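Local coordinates for protein acetyltransferase-like, GNAT family (Bacteroides thetaiotaomicron, PDB 3EY5) that probably transfers an acetyl group to an amine as an N-acetyltransferase of the GNAT family, at residues A[93-98]-A[128-133]. Numbering follows the deposited sequence. Where two conformers were deposited one is given.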
ATOM      1  N   ARG A  93     -12.480   9.709  -0.592  1.00 24.41           N
ATOM      2  CA  ARG A  93     -12.924   9.440  -1.966  1.00 23.34           C
ATOM      3  C   ARG A  93     -12.083   8.314  -2.604  1.00 22.06           C
ATOM      4  O   ARG A  93     -12.625   7.410  -3.222  1.00 20.74           O
ATOM      5  CB  ARG A  93     -12.814  10.705  -2.828  1.00 24.01           C
ATOM      6  CG  ARG A  93     -13.937  11.728  -2.663  1.00 26.26           C
ATOM      7  CD  ARG A  93     -13.845  12.788  -3.770  1.00 29.21           C
ATOM      8  NE  ARG A  93     -14.475  12.358  -5.026  1.00 32.56           N
ATOM      9  CZ  ARG A  93     -14.105  12.766  -6.242  1.00 34.56           C
ATOM     10  NH1 ARG A  93     -13.083  13.604  -6.376  1.00 36.07           N
ATOM     11  NH2 ARG A  93     -14.749  12.331  -7.329  1.00 36.10           N
ATOM     12  N   THR A  94     -10.768   8.356  -2.418  1.00 21.11           N
ATOM     13  CA  THR A  94      -9.893   7.319  -2.988  1.00 21.82           C
ATOM     14  C   THR A  94     -10.082   5.924  -2.372  1.00 22.32           C
ATOM     15  O   THR A  94     -10.068   4.905  -3.081  1.00 22.18           O
ATOM     16  CB  THR A  94      -8.396   7.710  -2.902  1.00 21.83           C
ATOM     17  OG1 THR A  94      -8.170   8.870  -3.707  1.00 20.15           O
ATOM     18  CG2 THR A  94      -7.520   6.589  -3.431  1.00 21.23           C
ATOM     19  N   LEU A  95     -10.224   5.883  -1.051  1.00 22.91           N
ATOM     20  CA  LEU A  95     -10.371   4.617  -0.348  1.00 23.81           C
ATOM     21  C   LEU A  95     -11.677   3.979  -0.772  1.00 23.33           C
ATOM     22  O   LEU A  95     -11.725   2.801  -1.090  1.00 22.79           O
ATOM     23  CB  LEU A  95     -10.420   4.854   1.152  1.00 24.19           C
ATOM     24  CG  LEU A  95      -9.406   4.066   1.914  1.00 25.81           C
ATOM     25  CD1 LEU A  95      -8.077   4.729   1.552  1.00 29.07           C
ATOM     26  CD2 LEU A  95      -9.702   4.219   3.399  1.00 25.78           C
ATOM     27  N   GLU A  96     -12.722   4.797  -0.775  1.00 23.22           N
ATOM     28  CA  GLU A  96     -14.031   4.421  -1.265  1.00 23.80           C
ATOM     29  C   GLU A  96     -14.015   3.713  -2.633  1.00 23.57           C
ATOM     30  O   GLU A  96     -14.561   2.614  -2.763  1.00 24.08           O
ATOM     31  CB  GLU A  96     -14.885   5.676  -1.301  1.00 24.46           C
ATOM     32  CG  GLU A  96     -16.133   5.637  -2.134  1.00 28.16           C
ATOM     33  CD  GLU A  96     -16.836   7.012  -2.152  1.00 33.13           C
ATOM     34  OE1 GLU A  96     -16.217   8.026  -1.737  1.00 33.33           O
ATOM     35  OE2 GLU A  96     -18.015   7.077  -2.573  1.00 36.04           O
ATOM     36  N   HIS A  97     -13.390   4.323  -3.641  1.00 22.96           N
ATOM     37  CA  HIS A  97     -13.303   3.689  -4.962  0.50 22.92           C
ATOM     38  C   HIS A  97     -12.271   2.556  -5.030  1.00 22.99           C
ATOM     39  O   HIS A  97     -12.344   1.705  -5.907  1.00 22.57           O
ATOM     40  CB  HIS A  97     -13.049   4.704  -6.091  0.50 23.00           C
ATOM     41  CG  HIS A  97     -12.979   4.070  -7.447  0.50 21.91           C
ATOM     42  ND1 HIS A  97     -14.101   3.733  -8.172  0.50 22.13           N
ATOM     43  CD2 HIS A  97     -11.921   3.667  -8.186  0.50 19.16           C
ATOM     44  CE1 HIS A  97     -13.734   3.170  -9.308  0.50 22.23           C
ATOM     45  NE2 HIS A  97     -12.415   3.109  -9.336  0.50 20.99           N
ATOM     46  N   LEU A  98     -11.321   2.531  -4.097  1.00 22.90           N
ATOM     47  CA  LEU A  98     -10.358   1.458  -4.061  1.00 23.63           C
ATOM     48  C   LEU A  98     -11.064   0.135  -3.777  1.00 24.57           C
ATOM     49  O   LEU A  98     -10.746  -0.894  -4.362  1.00 23.96           O
ATOM     50  CB  LEU A  98      -9.255   1.712  -3.007  1.00 22.73           C
ATOM     51  CG  LEU A  98      -8.337   0.490  -2.828  1.00 22.72           C
ATOM     52  CD1 LEU A  98      -7.494   0.211  -4.074  1.00 23.85           C
ATOM     53  CD2 LEU A  98      -7.444   0.597  -1.593  1.00 25.16           C
ATOM     54  N   HIS A 128     -13.497   3.470   7.422  1.00 20.04           N
ATOM     55  CA  HIS A 128     -13.793   3.136   6.050  1.00 20.72           C
ATOM     56  C   HIS A 128     -13.751   1.652   5.786  1.00 20.89           C
ATOM     57  O   HIS A 128     -13.449   1.223   4.666  1.00 21.31           O
ATOM     58  CB  HIS A 128     -12.951   3.962   5.072  1.00 20.77           C
ATOM     59  CG  HIS A 128     -13.203   5.434   5.182  1.00 22.74           C
ATOM     60  ND1 HIS A 128     -12.398   6.276   5.925  1.00 22.95           N
ATOM     61  CD2 HIS A 128     -14.204   6.203   4.699  1.00 25.68           C
ATOM     62  CE1 HIS A 128     -12.876   7.502   5.869  1.00 25.01           C
ATOM     63  NE2 HIS A 128     -13.973   7.487   5.133  1.00 28.13           N
ATOM     64  N   GLY A 129     -14.080   0.871   6.818  1.00 20.46           N
ATOM     65  CA  GLY A 129     -14.381  -0.541   6.657  1.00 19.95           C
ATOM     66  C   GLY A 129     -13.249  -1.542   6.688  1.00 20.66           C
ATOM     67  O   GLY A 129     -13.449  -2.691   6.294  1.00 20.68           O
ATOM     68  N   PHE A 130     -12.071  -1.121   7.165  1.00 20.03           N
ATOM     69  CA  PHE A 130     -10.987  -2.044   7.460  1.00 19.21           C
ATOM     70  C   PHE A 130     -11.059  -2.484   8.912  1.00 19.15           C
ATOM     71  O   PHE A 130     -11.351  -1.675   9.808  1.00 18.25           O
ATOM     72  CB  PHE A 130      -9.615  -1.416   7.151  1.00 19.42           C
ATOM     73  CG  PHE A 130      -9.352  -1.250   5.688  1.00 19.43           C
ATOM     74  CD1 PHE A 130      -8.484  -2.110   5.039  1.00 19.59           C
ATOM     75  CD2 PHE A 130      -9.978  -0.241   4.951  1.00 18.80           C
ATOM     76  CE1 PHE A 130      -8.203  -1.969   3.674  1.00 18.83           C
ATOM     77  CE2 PHE A 130      -9.719  -0.100   3.569  1.00 17.76           C
ATOM     78  CZ  PHE A 130      -8.830  -0.975   2.932  1.00 19.71           C
ATOM     79  N   THR A 131     -10.780  -3.768   9.130  1.00 18.40           N
ATOM     80  CA  THR A 131     -10.663  -4.356  10.448  1.00 19.47           C
ATOM     81  C   THR A 131      -9.196  -4.387  10.867  1.00 19.84           C
ATOM     82  O   THR A 131      -8.336  -4.867  10.104  1.00 19.52           O
ATOM     83  CB  THR A 131     -11.196  -5.807  10.463  1.00 19.06           C
ATOM     84  OG1 THR A 131     -12.573  -5.815  10.061  1.00 23.01           O
ATOM     85  CG2 THR A 131     -11.130  -6.399  11.863  1.00 19.53           C
ATOM     86  N   LEU A 132      -8.925  -3.893  12.079  1.00 20.52           N
ATOM     87  CA  LEU A 132      -7.586  -3.995  12.665  1.00 21.36           C
ATOM     88  C   LEU A 132      -7.253  -5.403  13.201  1.00 22.29           C
ATOM     89  O   LEU A 132      -7.972  -5.924  14.042  1.00 21.68           O
ATOM     90  CB  LEU A 132      -7.406  -2.975  13.781  1.00 21.06           C
ATOM     91  CG  LEU A 132      -6.020  -3.035  14.443  1.00 21.05           C
ATOM     92  CD1 LEU A 132      -4.949  -2.653  13.436  1.00 19.58           C
ATOM     93  CD2 LEU A 132      -5.962  -2.133  15.677  1.00 23.36           C
ATOM     94  N   TRP A 133      -6.167  -6.006  12.700  1.00 23.61           N
ATOM     95  CA  TRP A 133      -5.632  -7.248  13.240  1.00 25.17           C
ATOM     96  C   TRP A 133      -4.553  -6.966  14.286  1.00 27.15           C
ATOM     97  O   TRP A 133      -3.513  -6.331  13.992  1.00 26.42           O
ATOM     98  CB  TRP A 133      -5.087  -8.105  12.104  1.00 25.42           C
ATOM     99  CG  TRP A 133      -6.182  -8.787  11.326  1.00 26.67           C
ATOM    100  CD1 TRP A 133      -7.566  -8.632  11.495  1.00 28.32           C
ATOM    101  CD2 TRP A 133      -6.020  -9.719  10.264  1.00 26.40           C
ATOM    102  NE1 TRP A 133      -8.237  -9.414  10.589  1.00 24.90           N
ATOM    103  CE2 TRP A 133      -7.322 -10.094   9.826  1.00 26.89           C
ATOM    104  CE3 TRP A 133      -4.904 -10.274   9.623  1.00 25.76           C
ATOM    105  CZ2 TRP A 133      -7.526 -10.988   8.778  1.00 27.12           C
ATOM    106  CZ3 TRP A 133      -5.115 -11.158   8.579  1.00 27.57           C
ATOM    107  CH2 TRP A 133      -6.412 -11.509   8.170  1.00 27.97           C
TER
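Leu-95 points from helix 90-101 toward His-128 and Phe-130, and one methyl does most of the work. Its CD2 lies 3.7 Å from CB of His-128, the closest approach of the contact, with CG of the same residue a little further off at 4.1 Å. The same methyl comes within 4.3 Å of CE2 of Phe-130. It meets both rings obliquely. The side chains of Leu-95 and His-128 cross at about a right angle. The first torsion of His-128 (chi1 -62°) sets the ring beside its own backbone N, with CG anti to the carbonyl carbon. On Leu-95, a chi1 of -125°, away from the staggered positions, goes with CD2 being the methyl that reaches both partners.

ND1 of His-128 is hydrogen-bonded to the carbonyl O of Phe-124, outside the two segments. Phe-124 and Tyr-125 of helix 116-127 also touch Leu-95.

His-128 is the first residue to leave that helix. Gly-129, with phi 87°, is the C-prime residue of a Schellman motif, in which Phe-130 N bonds to Tyr-125 O and Gly-129 N to Gln-126 O, before the chain enters strand 131-134, which pairs with strand 149-156.

No hydrogen bond joins the two segments. One methyl against a CB and two rings gives van der Waals contact without direction. The fit between helix 90-101 and this helix-to-strand turn of the GNAT fold therefore depends on shape, while the bond from ND1 to Phe-124 O helps fix the rotation of the imidazole.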